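Local coordinates for bluetongue virus COAT protein VP7 (Bluetongue virus, PDB 1BVP) that helps to form the inner capsid of the virus, assembling as homotrimers into capsomers on a scaffold of VP3, at residues 44-49 and 65-70; 74-79 and 84-89; 113-118 and 253-258; 149-154 and 159-164; 186-191 and 208-213. All coordinates share one frame; numbering follows the deposited sequence.

Contact 1 (44-49 and 65-70)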
# COMPACT_ATOMS: atom_id res chain seq x y z
N THR A 44 29.18 -18.30 23.94
CA THR A 44 28.00 -19.11 24.20
C THR A 44 28.25 -20.58 24.47
O THR A 44 27.46 -21.23 25.15
CB THR A 44 27.10 -18.96 22.95
OG1 THR A 44 26.17 -17.90 23.16
CG2 THR A 44 26.44 -20.22 22.51
N LEU A 45 29.30 -21.10 23.85
CA LEU A 45 29.70 -22.50 23.97
C LEU A 45 28.80 -23.40 23.17
O LEU A 45 28.64 -24.58 23.49
CB LEU A 45 29.77 -22.96 25.43
CG LEU A 45 30.99 -22.59 26.27
CD1 LEU A 45 31.74 -21.35 25.76
CD2 LEU A 45 30.52 -22.38 27.71
N ARG A 46 28.16 -22.84 22.17
CA ARG A 46 27.34 -23.68 21.31
C ARG A 46 28.25 -24.09 20.14
O ARG A 46 29.41 -23.64 20.06
CB ARG A 46 26.06 -22.97 20.91
CG ARG A 46 25.03 -23.14 22.00
CD ARG A 46 23.70 -23.60 21.42
NE ARG A 46 22.92 -22.47 20.90
CZ ARG A 46 21.69 -22.13 21.33
NH1 ARG A 46 21.07 -22.85 22.27
NH2 ARG A 46 21.13 -21.00 20.92
N GLY A 47 27.79 -24.95 19.25
CA GLY A 47 28.68 -25.35 18.18
C GLY A 47 28.01 -25.23 16.84
O GLY A 47 27.76 -26.22 16.14
N VAL A 48 27.71 -23.99 16.48
CA VAL A 48 27.05 -23.73 15.23
C VAL A 48 28.06 -23.96 14.08
O VAL A 48 29.21 -23.58 14.21
CB VAL A 48 26.53 -22.26 15.25
CG1 VAL A 48 25.84 -21.91 13.97
CG2 VAL A 48 25.62 -22.07 16.42
N THR A 49 27.65 -24.61 12.99
CA THR A 49 28.52 -24.85 11.84
C THR A 49 28.15 -23.79 10.81
O THR A 49 27.01 -23.37 10.80
CB THR A 49 28.14 -26.13 11.11
OG1 THR A 49 28.03 -27.16 12.04
CG2 THR A 49 29.21 -26.52 10.08
N CYS A 65 20.10 -17.59 15.56
CA CYS A 65 19.33 -16.49 15.01
C CYS A 65 18.27 -16.02 16.00
O CYS A 65 18.10 -14.80 16.22
CB CYS A 65 18.68 -16.96 13.74
SG CYS A 65 19.87 -17.08 12.43
N LEU A 66 17.59 -16.98 16.64
CA LEU A 66 16.60 -16.65 17.66
C LEU A 66 17.26 -15.83 18.77
O LEU A 66 16.75 -14.78 19.18
CB LEU A 66 16.00 -17.93 18.21
CG LEU A 66 14.86 -17.82 19.24
CD1 LEU A 66 13.80 -16.82 18.83
CD2 LEU A 66 14.24 -19.19 19.40
N ASP A 67 18.43 -16.26 19.23
CA ASP A 67 19.14 -15.52 20.28
C ASP A 67 19.44 -14.10 19.86
O ASP A 67 19.32 -13.17 20.65
CB ASP A 67 20.48 -16.19 20.63
CG ASP A 67 20.35 -17.23 21.72
OD1 ASP A 67 19.35 -17.21 22.47
OD2 ASP A 67 21.26 -18.06 21.85
N MET A 68 19.89 -13.96 18.63
CA MET A 68 20.26 -12.67 18.09
C MET A 68 19.07 -11.75 17.91
O MET A 68 19.17 -10.56 18.20
CB MET A 68 21.01 -12.85 16.79
CG MET A 68 22.39 -13.45 17.00
SD MET A 68 23.33 -13.53 15.49
CE MET A 68 24.93 -13.71 16.21
N MET A 69 17.95 -12.31 17.45
CA MET A 69 16.71 -11.55 17.28
C MET A 69 16.24 -11.07 18.69
O MET A 69 16.08 -9.87 18.90
CB MET A 69 15.67 -12.45 16.62
CG MET A 69 14.30 -11.82 16.33
SD MET A 69 13.12 -11.99 17.70
CE MET A 69 12.50 -10.35 17.87
N LEU A 70 16.17 -11.97 19.67
CA LEU A 70 15.73 -11.56 21.00
C LEU A 70 16.63 -10.53 21.63
O LEU A 70 16.15 -9.56 22.23
CB LEU A 70 15.55 -12.76 21.93
CG LEU A 70 14.55 -13.80 21.38
CD1 LEU A 70 14.56 -15.06 22.18
CD2 LEU A 70 13.14 -13.20 21.29
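Arg46, in the loop after helix 27-44, reaches across to Asp67 on helix 55-73, and this one ion pair carries the contact. NH2 of Arg46 lies 3.1 Å from OD2 of Asp67, a salt bridge made by a single nitrogen and a single oxygen. The two side chains come from opposite directions. Their guanidinium and carboxylate planes are only 8° apart, although OD2 approaches the guanidinium obliquely. Arg46 first leans to the backbone N side, with CG anti to its own carbonyl carbon (chi1 -84°), and then bends twice along the chain, which steers its charged end toward the helix. Arginine suits the place because its length spans the gap from loop to helix, while the short Asp67 offers two oxygens that can take several donors at once.

The second shell fixes both ends. The hydroxyl of Tyr40 is hydrogen-bonded to NH2 of Arg46 as well as to OD2 of Asp67, closing a small polar triangle. The other oxygen, OD1, is held by the Tyr84 hydroxyl and the His87 backbone N, so the buried carboxylate is well satisfied. Through Leu66 and Cys65, which pack on Leu316, helix 55-73 also rests against helix 304-323. The whole is a salt bridge with a buried acid, shared with a tyrosine hydroxyl, that ties an interhelical loop to the following helix in the helical domain of VP7.

Contact 2 (74-79 and 84-89)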
# COMPACT_ATOMS: atom_id res chain seq x y z
N GLY A 74 15.54 -6.74 22.62
CA GLY A 74 15.51 -6.45 24.04
C GLY A 74 14.53 -7.30 24.82
O GLY A 74 14.15 -6.96 25.93
N ILE A 75 14.17 -8.44 24.25
CA ILE A 75 13.21 -9.36 24.85
C ILE A 75 13.85 -10.55 25.56
O ILE A 75 14.86 -11.09 25.15
CB ILE A 75 12.31 -9.94 23.75
CG1 ILE A 75 11.57 -8.82 23.02
CG2 ILE A 75 11.37 -11.00 24.29
CD1 ILE A 75 10.85 -9.30 21.81
N ASN A 76 13.20 -11.00 26.62
CA ASN A 76 13.66 -12.16 27.34
C ASN A 76 12.42 -13.09 27.32
O ASN A 76 11.49 -12.85 28.06
CB ASN A 76 14.07 -11.73 28.75
CG ASN A 76 14.32 -12.92 29.69
OD1 ASN A 76 14.37 -12.74 30.90
ND2 ASN A 76 14.49 -14.14 29.14
N VAL A 77 12.41 -14.11 26.46
CA VAL A 77 11.27 -15.01 26.32
C VAL A 77 10.87 -15.86 27.49
O VAL A 77 9.70 -16.27 27.58
CB VAL A 77 11.38 -16.06 25.16
CG1 VAL A 77 10.63 -15.63 23.97
CG2 VAL A 77 12.81 -16.43 24.87
N GLY A 78 11.83 -16.22 28.33
CA GLY A 78 11.49 -17.09 29.45
C GLY A 78 11.58 -18.53 28.99
O GLY A 78 11.88 -18.82 27.83
N PRO A 79 11.31 -19.47 29.89
CA PRO A 79 11.38 -20.90 29.53
C PRO A 79 10.25 -21.38 28.65
O PRO A 79 9.30 -22.00 29.12
CB PRO A 79 11.37 -21.58 30.89
CG PRO A 79 10.45 -20.67 31.69
CD PRO A 79 10.91 -19.29 31.29
N TYR A 84 15.34 -25.36 23.67
CA TYR A 84 16.05 -24.10 23.49
C TYR A 84 16.09 -23.31 24.76
O TYR A 84 15.08 -23.17 25.47
CB TYR A 84 15.38 -23.28 22.38
CG TYR A 84 15.74 -21.80 22.39
CD1 TYR A 84 16.95 -21.35 21.83
CD2 TYR A 84 14.90 -20.85 22.95
CE1 TYR A 84 17.30 -20.00 21.84
CE2 TYR A 84 15.26 -19.48 22.97
CZ TYR A 84 16.46 -19.08 22.41
OH TYR A 84 16.85 -17.75 22.47
N THR A 85 17.26 -22.75 25.03
CA THR A 85 17.44 -21.91 26.20
C THR A 85 18.11 -20.64 25.72
O THR A 85 19.16 -20.69 25.10
CB THR A 85 18.27 -22.60 27.26
OG1 THR A 85 17.70 -23.90 27.49
CG2 THR A 85 18.25 -21.81 28.57
N GLN A 86 17.49 -19.50 25.95
CA GLN A 86 18.05 -18.25 25.50
C GLN A 86 19.36 -17.92 26.22
O GLN A 86 19.45 -18.01 27.44
CB GLN A 86 17.01 -17.13 25.69
CG GLN A 86 17.51 -15.70 25.52
CD GLN A 86 16.40 -14.67 25.63
OE1 GLN A 86 15.30 -14.98 26.09
NE2 GLN A 86 16.68 -13.45 25.20
N HIS A 87 20.35 -17.48 25.44
CA HIS A 87 21.67 -17.10 25.94
C HIS A 87 21.80 -15.64 25.96
O HIS A 87 22.07 -15.04 24.93
CB HIS A 87 22.77 -17.68 25.07
CG HIS A 87 22.74 -19.17 25.03
ND1 HIS A 87 23.34 -19.94 26.01
CD2 HIS A 87 22.04 -20.03 24.24
CE1 HIS A 87 22.99 -21.20 25.84
NE2 HIS A 87 22.21 -21.28 24.78
N MET A 88 21.72 -15.08 27.15
CA MET A 88 21.81 -13.65 27.37
C MET A 88 23.14 -13.03 26.94
O MET A 88 23.20 -11.83 26.62
CB MET A 88 21.53 -13.36 28.85
CG MET A 88 20.28 -14.06 29.37
SD MET A 88 18.81 -13.48 28.49
CE MET A 88 18.87 -11.63 28.84
N ALA A 89 24.20 -13.84 26.90
CA ALA A 89 25.51 -13.34 26.47
C ALA A 89 25.53 -12.87 25.00
O ALA A 89 26.50 -12.22 24.58
CB ALA A 89 26.55 -14.41 26.66
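Val77 and Gln86, whose CA atoms are the closest pair at 7.6 Å, belong to two irregular loop segments running 129° apart, with no regular strand in either. The first of them leaves helix 55-73 through a Schellman motif: Gly74 is its C-prime residue, Ile75 N returns to Leu70 O and Gly74 N to Ser71 O. Glycine adopts the positive phi of that position readily because it carries no side chain.

Gln86 does most of the work, its amide standing in for the backbone partner that a strand would have offered. Its CG is trans to the backbone N (chi1 169°) and the chain stays extended beyond, which carries the amide over to the facing loop. NE2 gives a nearly straight bond to the carbonyl O of Ile75 (3.0 Å), which lies in the amide plane. OE1 accepts from the backbone N of Val77 at 3.0 Å, a more bent bond whose donor is nevertheless in the carbonyl plane of Gln86. Glutamine is well chosen, since one amide can donate and accept at once. Asn76 adds ND2, which reaches the same OE1 at 3.3 Å from above the carbonyl plane, the two amides being turned 73° against each other.

Apolar packing surrounds the chain that bears the amide. Leu70 of helix 55-73 touches Val77, Gln86 and Tyr84, the last anchored at its hydroxyl by Asp67. Against the edge of the Tyr84 ring, near its plane, sits the Val77 methyl CG2, 4.3 Å from CE2.

Contact 3 (113-118 and 253-258)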
# COMPACT_ATOMS: atom_id res chain seq x y z
N THR A 113 14.85 4.12 12.87
CA THR A 113 15.14 5.12 13.87
C THR A 113 14.70 6.52 13.46
O THR A 113 14.04 7.22 14.23
CB THR A 113 16.60 5.04 14.26
OG1 THR A 113 16.76 3.87 15.08
CG2 THR A 113 17.06 6.26 15.04
N GLY A 114 15.00 6.90 12.24
CA GLY A 114 14.64 8.22 11.80
C GLY A 114 13.16 8.53 11.80
O GLY A 114 12.77 9.55 12.37
N GLU A 115 12.32 7.66 11.23
CA GLU A 115 10.90 7.99 11.19
C GLU A 115 10.20 7.90 12.52
O GLU A 115 9.39 8.73 12.87
CB GLU A 115 10.14 7.24 10.06
CG GLU A 115 10.07 5.73 10.15
CD GLU A 115 8.86 5.18 10.90
OE1 GLU A 115 8.07 5.95 11.46
OE2 GLU A 115 8.69 3.96 10.93
N THR A 116 10.57 6.91 13.29
CA THR A 116 10.02 6.60 14.58
C THR A 116 10.25 7.66 15.63
O THR A 116 9.47 7.84 16.55
CB THR A 116 10.71 5.30 14.98
OG1 THR A 116 9.76 4.26 14.99
CG2 THR A 116 11.49 5.41 16.25
N SER A 117 11.33 8.40 15.49
CA SER A 117 11.66 9.38 16.50
C SER A 117 11.12 10.78 16.22
O SER A 117 11.39 11.72 16.97
CB SER A 117 13.18 9.40 16.65
OG SER A 117 13.74 9.88 15.44
N THR A 118 10.41 10.95 15.11
CA THR A 118 9.84 12.24 14.77
C THR A 118 8.39 12.08 14.35
O THR A 118 7.76 11.09 14.71
CB THR A 118 10.69 12.99 13.72
OG1 THR A 118 10.33 14.39 13.73
CG2 THR A 118 10.58 12.38 12.35
N MET A 253 -0.61 13.74 12.08
CA MET A 253 0.68 13.20 12.49
C MET A 253 0.58 11.87 13.25
O MET A 253 1.46 11.50 14.03
CB MET A 253 1.50 14.25 13.25
CG MET A 253 2.01 15.28 12.26
SD MET A 253 3.17 16.50 12.90
CE MET A 253 2.62 16.40 14.48
N ASP A 254 -0.49 11.13 13.01
CA ASP A 254 -0.61 9.83 13.64
C ASP A 254 0.06 8.90 12.63
O ASP A 254 -0.02 9.12 11.42
CB ASP A 254 -2.07 9.43 13.86
CG ASP A 254 -2.77 10.29 14.88
OD1 ASP A 254 -2.24 10.50 16.00
OD2 ASP A 254 -3.86 10.78 14.55
N LYS A 255 0.78 7.90 13.12
CA LYS A 255 1.48 6.99 12.26
C LYS A 255 0.54 6.05 11.58
O LYS A 255 -0.46 5.62 12.19
CB LYS A 255 2.54 6.20 13.04
CG LYS A 255 3.76 6.98 13.55
CD LYS A 255 4.60 7.56 12.44
CE LYS A 255 6.00 7.96 12.92
NZ LYS A 255 6.03 8.83 14.12
N THR A 256 0.81 5.79 10.30
CA THR A 256 0.01 4.86 9.53
C THR A 256 0.91 3.68 9.17
O THR A 256 2.07 3.61 9.58
CB THR A 256 -0.54 5.49 8.29
OG1 THR A 256 0.48 5.63 7.30
CG2 THR A 256 -1.07 6.85 8.60
N LEU A 257 0.36 2.73 8.43
CA LEU A 257 1.09 1.54 8.01
C LEU A 257 2.09 1.85 6.87
O LEU A 257 2.73 0.95 6.36
CB LEU A 257 0.10 0.49 7.56
CG LEU A 257 -0.10 -0.75 8.42
CD1 LEU A 257 0.25 -0.56 9.87
CD2 LEU A 257 -1.51 -1.19 8.24
N ASN A 258 2.14 3.10 6.43
CA ASN A 258 3.07 3.48 5.37
C ASN A 258 4.23 4.26 5.96
O ASN A 258 4.83 5.04 5.25
CB ASN A 258 2.41 4.41 4.36
CG ASN A 258 1.27 3.76 3.62
OD1 ASN A 258 0.14 4.22 3.72
ND2 ASN A 258 1.55 2.75 2.83
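Where the chain passes between the helical domain and the beta domain, Lys255, just past strand 241-252, meets Glu115 and Thr118 at the C-terminal end of helix 103-116. The ammonium of Lys255 donates to a backbone carbonyl there: NZ lies 2.9 Å from Thr118 O, tilted 22° from the carbonyl plane. A long lysine suits this position. Its chain, bent at chi2 and chi4, carries the charge from the loop to the carbonyl of Thr118, just past the helix, where the negative end of the helix dipole would probably welcome it.

Glu115 stands beside this chain. With CG placed between its backbone N and carbonyl carbon (chi1 64°), it folds its carboxylate toward the methylene end of Lys255. OE1 and NZ remain 4.4 Å apart, beyond a salt bridge, though the opposite charges probably still attract. On the helix itself, Thr113 O receives both N and OG of Ser117 from opposite faces of its plane, a serine closing the last turn.

The trimer interface adjoins the contact. Thr118 OG1 is hydrogen-bonded to Arg274 N of the second subunit, Phe268 of that subunit packs on Lys255, and its Arg341 forms a salt bridge with Asp254. Further along the loop the backbone turns back in an ST turn, where the OG1 of Thr256 accepts from Asn258 N at 3.1 Å with an N-H...O angle of 165°.

Contact 4 (149-154 and 159-164)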
# COMPACT_ATOMS: atom_id res chain seq x y z
N VAL A 149 -29.75 27.26 9.41
CA VAL A 149 -28.86 26.30 8.75
C VAL A 149 -28.51 25.28 9.82
O VAL A 149 -28.32 25.64 10.98
CB VAL A 149 -27.58 26.93 8.08
CG1 VAL A 149 -27.71 28.42 7.93
CG2 VAL A 149 -26.31 26.54 8.79
N THR A 150 -28.59 24.00 9.44
CA THR A 150 -28.25 22.90 10.33
C THR A 150 -27.41 21.85 9.59
O THR A 150 -27.84 21.31 8.55
CB THR A 150 -29.50 22.25 10.94
OG1 THR A 150 -30.14 23.20 11.79
CG2 THR A 150 -29.13 21.04 11.78
N ALA A 151 -26.19 21.65 10.11
CA ALA A 151 -25.20 20.70 9.60
C ALA A 151 -25.31 19.46 10.44
O ALA A 151 -25.35 19.51 11.67
CB ALA A 151 -23.82 21.27 9.72
N VAL A 152 -25.23 18.31 9.80
CA VAL A 152 -25.39 17.08 10.54
C VAL A 152 -24.54 15.96 9.85
O VAL A 152 -24.29 16.06 8.64
CB VAL A 152 -26.95 16.85 10.56
CG1 VAL A 152 -27.40 15.75 9.64
CG2 VAL A 152 -27.44 16.71 11.92
N VAL A 153 -24.06 14.96 10.60
CA VAL A 153 -23.27 13.91 9.94
C VAL A 153 -24.15 12.81 9.37
O VAL A 153 -25.04 12.32 10.06
CB VAL A 153 -22.05 13.28 10.81
CG1 VAL A 153 -21.74 14.07 12.05
CG2 VAL A 153 -22.22 11.79 11.11
N CYS A 154 -23.89 12.41 8.12
CA CYS A 154 -24.67 11.38 7.48
C CYS A 154 -23.89 10.18 6.98
O CYS A 154 -24.42 9.33 6.25
CB CYS A 154 -25.47 11.98 6.35
SG CYS A 154 -24.54 12.95 5.24
N ILE A 159 -21.03 14.90 5.72
CA ILE A 159 -21.99 15.74 6.43
C ILE A 159 -22.90 16.37 5.37
O ILE A 159 -22.55 16.44 4.16
CB ILE A 159 -21.35 16.88 7.27
CG1 ILE A 159 -20.85 18.01 6.38
CG2 ILE A 159 -20.29 16.36 8.21
CD1 ILE A 159 -20.80 19.32 7.10
N GLN A 160 -24.10 16.77 5.80
CA GLN A 160 -25.07 17.44 4.91
C GLN A 160 -25.57 18.61 5.72
O GLN A 160 -25.57 18.56 6.96
CB GLN A 160 -26.23 16.55 4.48
CG GLN A 160 -26.99 15.94 5.64
CD GLN A 160 -27.85 14.78 5.21
OE1 GLN A 160 -27.78 14.31 4.08
NE2 GLN A 160 -28.66 14.28 6.13
N VAL A 161 -25.85 19.70 5.01
CA VAL A 161 -26.32 20.93 5.62
C VAL A 161 -27.67 21.29 4.97
O VAL A 161 -27.79 21.23 3.72
CB VAL A 161 -25.34 22.10 5.32
CG1 VAL A 161 -25.60 23.27 6.22
CG2 VAL A 161 -23.93 21.66 5.46
N SER A 162 -28.66 21.59 5.82
CA SER A 162 -30.00 22.02 5.37
C SER A 162 -30.02 23.54 5.50
O SER A 162 -29.68 24.07 6.57
CB SER A 162 -31.10 21.48 6.29
OG SER A 162 -31.13 20.08 6.36
N LEU A 163 -30.38 24.23 4.44
CA LEU A 163 -30.44 25.70 4.48
C LEU A 163 -31.87 26.22 4.18
O LEU A 163 -32.49 25.82 3.17
CB LEU A 163 -29.53 26.32 3.41
CG LEU A 163 -28.01 26.25 3.24
CD1 LEU A 163 -27.33 26.99 4.36
CD2 LEU A 163 -27.56 24.83 3.14
N ASN A 164 -32.40 27.11 5.04
CA ASN A 164 -33.71 27.75 4.79
C ASN A 164 -33.49 28.73 3.62
O ASN A 164 -32.33 29.11 3.31
CB ASN A 164 -34.20 28.54 6.01
CG ASN A 164 -34.97 27.67 7.00
OD1 ASN A 164 -35.70 26.75 6.62
ND2 ASN A 164 -34.83 27.99 8.28
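Ala151 and Val161 form the middle of an apolar row, with Ala151 CB 4.3 Å from Val161 CG2. On the same face Val149 pairs with Leu163, their side chains lying side by side and pointing the same way, while Val153 pairs with Ile159. The end of Leu163 comes nearer its partner, with CD1 3.7 Å from Val149 CB. Beta-branched valines and isoleucine suit extended strands, and the small alanine lets Val161 and Ile159 come close. Ile159 and Val161 pack further on Ile245 and Val243 of strand 241-252.

The backbones run antiparallel, the strand axes 150° apart in direction. Thr150 with Ser162 and Val152 with Gln160 are the hydrogen-bonded pairs, each with two bonds; Ser162 N to Thr150 O, at 2.9 Å and 169°, is the straightest. The three apolar pairs are non-hydrogen-bonded.

The other face is more polar. Gln160 lies alongside Val152, and its CD also comes 3.8 Å from Cys154 SG. A chi1 of 56° with an extended chain beyond leads its amide to the neighbouring chain segment, where OE1 accepts from Gly139 N and NE2 donates to Gln137 O. Ser162 OG bonds to Phe142 O, and Thr150 OG1 to Arg144 N, so the polar side chains hold the stretch 137-144 against the sheet. Together strands 149-155 and 158-163 make an antiparallel beta hairpin, its second strand joined to strand 241-252 in the sheet of the beta domain.

Contact 5 (186-191 and 208-213)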
# COMPACT_ATOMS: atom_id res chain seq x y z
N LEU A 186 -11.83 18.31 1.20
CA LEU A 186 -13.25 18.37 0.97
C LEU A 186 -13.71 18.46 -0.46
O LEU A 186 -12.97 18.89 -1.34
CB LEU A 186 -13.73 19.68 1.59
CG LEU A 186 -14.13 19.78 3.04
CD1 LEU A 186 -13.62 18.64 3.85
CD2 LEU A 186 -13.67 21.10 3.55
N VAL A 187 -14.94 18.01 -0.69
CA VAL A 187 -15.61 18.25 -1.97
C VAL A 187 -17.08 18.39 -1.59
O VAL A 187 -17.56 17.64 -0.73
CB VAL A 187 -15.29 17.30 -3.18
CG1 VAL A 187 -14.39 16.19 -2.81
CG2 VAL A 187 -16.56 16.87 -3.89
N TRP A 188 -17.70 19.49 -2.04
CA TRP A 188 -19.12 19.75 -1.72
C TRP A 188 -20.02 19.63 -2.93
O TRP A 188 -19.62 19.93 -4.06
CB TRP A 188 -19.35 21.10 -1.01
CG TRP A 188 -19.31 22.33 -1.89
CD1 TRP A 188 -18.21 23.09 -2.20
CD2 TRP A 188 -20.41 22.93 -2.59
NE1 TRP A 188 -18.55 24.10 -3.07
CE2 TRP A 188 -19.89 24.03 -3.33
CE3 TRP A 188 -21.79 22.65 -2.66
CZ2 TRP A 188 -20.70 24.83 -4.14
CZ3 TRP A 188 -22.59 23.46 -3.45
CH2 TRP A 188 -22.04 24.54 -4.18
N ARG A 189 -21.21 19.10 -2.70
CA ARG A 189 -22.16 18.93 -3.78
C ARG A 189 -23.55 19.44 -3.38
O ARG A 189 -23.89 19.55 -2.18
CB ARG A 189 -22.26 17.45 -4.11
CG ARG A 189 -20.98 16.82 -4.52
CD ARG A 189 -21.14 15.34 -4.72
NE ARG A 189 -19.86 14.67 -4.99
CZ ARG A 189 -19.05 14.17 -4.04
NH1 ARG A 189 -19.38 14.24 -2.76
NH2 ARG A 189 -17.91 13.60 -4.38
N ARG A 190 -24.33 19.84 -4.38
CA ARG A 190 -25.72 20.24 -4.16
C ARG A 190 -26.50 18.92 -4.12
O ARG A 190 -26.27 18.06 -4.99
CB ARG A 190 -26.26 21.05 -5.35
CG ARG A 190 -26.10 22.53 -5.20
CD ARG A 190 -26.48 23.28 -6.46
NE ARG A 190 -25.43 23.26 -7.48
CZ ARG A 190 -25.56 22.62 -8.64
NH1 ARG A 190 -26.70 21.96 -8.92
NH2 ARG A 190 -24.55 22.59 -9.50
N ILE A 191 -27.33 18.70 -3.10
CA ILE A 191 -28.16 17.48 -3.08
C ILE A 191 -29.38 17.89 -3.92
O ILE A 191 -30.25 18.65 -3.48
CB ILE A 191 -28.60 17.08 -1.67
CG1 ILE A 191 -27.38 16.89 -0.75
CG2 ILE A 191 -29.39 15.77 -1.74
CD1 ILE A 191 -27.74 16.51 0.68
N VAL A 208 -26.53 28.15 -4.72
CA VAL A 208 -25.97 27.94 -3.38
C VAL A 208 -24.46 28.07 -3.49
O VAL A 208 -23.87 27.67 -4.51
CB VAL A 208 -26.28 26.53 -2.87
CG1 VAL A 208 -25.87 26.42 -1.41
CG2 VAL A 208 -27.74 26.24 -3.02
N THR A 209 -23.85 28.62 -2.46
CA THR A 209 -22.40 28.77 -2.45
C THR A 209 -21.77 28.29 -1.15
O THR A 209 -22.40 28.29 -0.09
CB THR A 209 -21.94 30.24 -2.69
OG1 THR A 209 -22.31 31.07 -1.58
CG2 THR A 209 -22.51 30.77 -3.98
N VAL A 210 -20.52 27.84 -1.28
CA VAL A 210 -19.69 27.39 -0.16
C VAL A 210 -18.40 28.20 -0.32
O VAL A 210 -17.91 28.41 -1.44
CB VAL A 210 -19.37 25.87 -0.23
CG1 VAL A 210 -18.49 25.48 0.94
CG2 VAL A 210 -20.66 25.05 -0.17
N SER A 211 -17.93 28.78 0.77
CA SER A 211 -16.71 29.56 0.69
C SER A 211 -15.83 29.17 1.86
O SER A 211 -16.32 28.79 2.95
CB SER A 211 -17.03 31.06 0.70
OG SER A 211 -17.36 31.50 2.01
N VAL A 212 -14.52 29.17 1.60
CA VAL A 212 -13.55 28.79 2.62
C VAL A 212 -12.67 29.99 2.89
O VAL A 212 -12.05 30.52 1.97
CB VAL A 212 -12.67 27.60 2.18
CG1 VAL A 212 -11.71 27.25 3.30
CG2 VAL A 212 -13.54 26.36 1.84
N GLY A 213 -12.65 30.45 4.14
CA GLY A 213 -11.87 31.62 4.49
C GLY A 213 -12.22 32.85 3.64
O GLY A 213 -11.33 33.63 3.27
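Trp188 and Val210 face each other from two strands that exchange no hydrogen bonds, their CA atoms 7.8 Å apart, so the contact rests chiefly on side chains between two layers. The indole lies across the gap. With chi1 at 77°, Trp188 CG sits between the backbone N and the carbonyl carbon, and the flat ring is presented broadside to the facing strand. Val210 comes from the opposite direction and sets its CG2 methyl over one face, a CH-pi contact 14° off the normal of the five-membered ring. The far corner of the six-membered ring, CH2, is 3.6 Å from Val208 O in an oblique approach.

A tryptophan fills this layer well: its broad face takes the compact branch of a valine, and its one polar atom, the buried NE1, is satisfied by Met217 O. Arg189 points the other way, with hydrogen bonds to Leu130 O and Thr132 OG1 of the second subunit. Strand 183-195 pairs with strand 241-252 and, through Arg190 and Ile191, forms a parallel ladder with that subunit. Strand 209-212 lies between strands 231-234 and 215-217 in the sheet that faces it across the jelly-roll beta sandwich of the outer domain.

From the N terminus, contact 1 closes a span made of the interhelical loop after helix 27-44 and the first turns of helix 55-73. Contact 2 follows in series, closing a still shorter one just past helix 55-73. The two touch through Asp67 and Tyr84, and they knit one end of the helical domain. Contact 3 closes a long excursion: between residues 118 and 253 the chain builds the beta domain, and both remaining contacts fall within that span. Contact 4 forms a hairpin and contact 5 joins the two facing sheets; they come one after the other, about 12 Å between centres. Contacts 1 and 4 lie about 64 Å apart between centres, on opposite sides of the chain's centre.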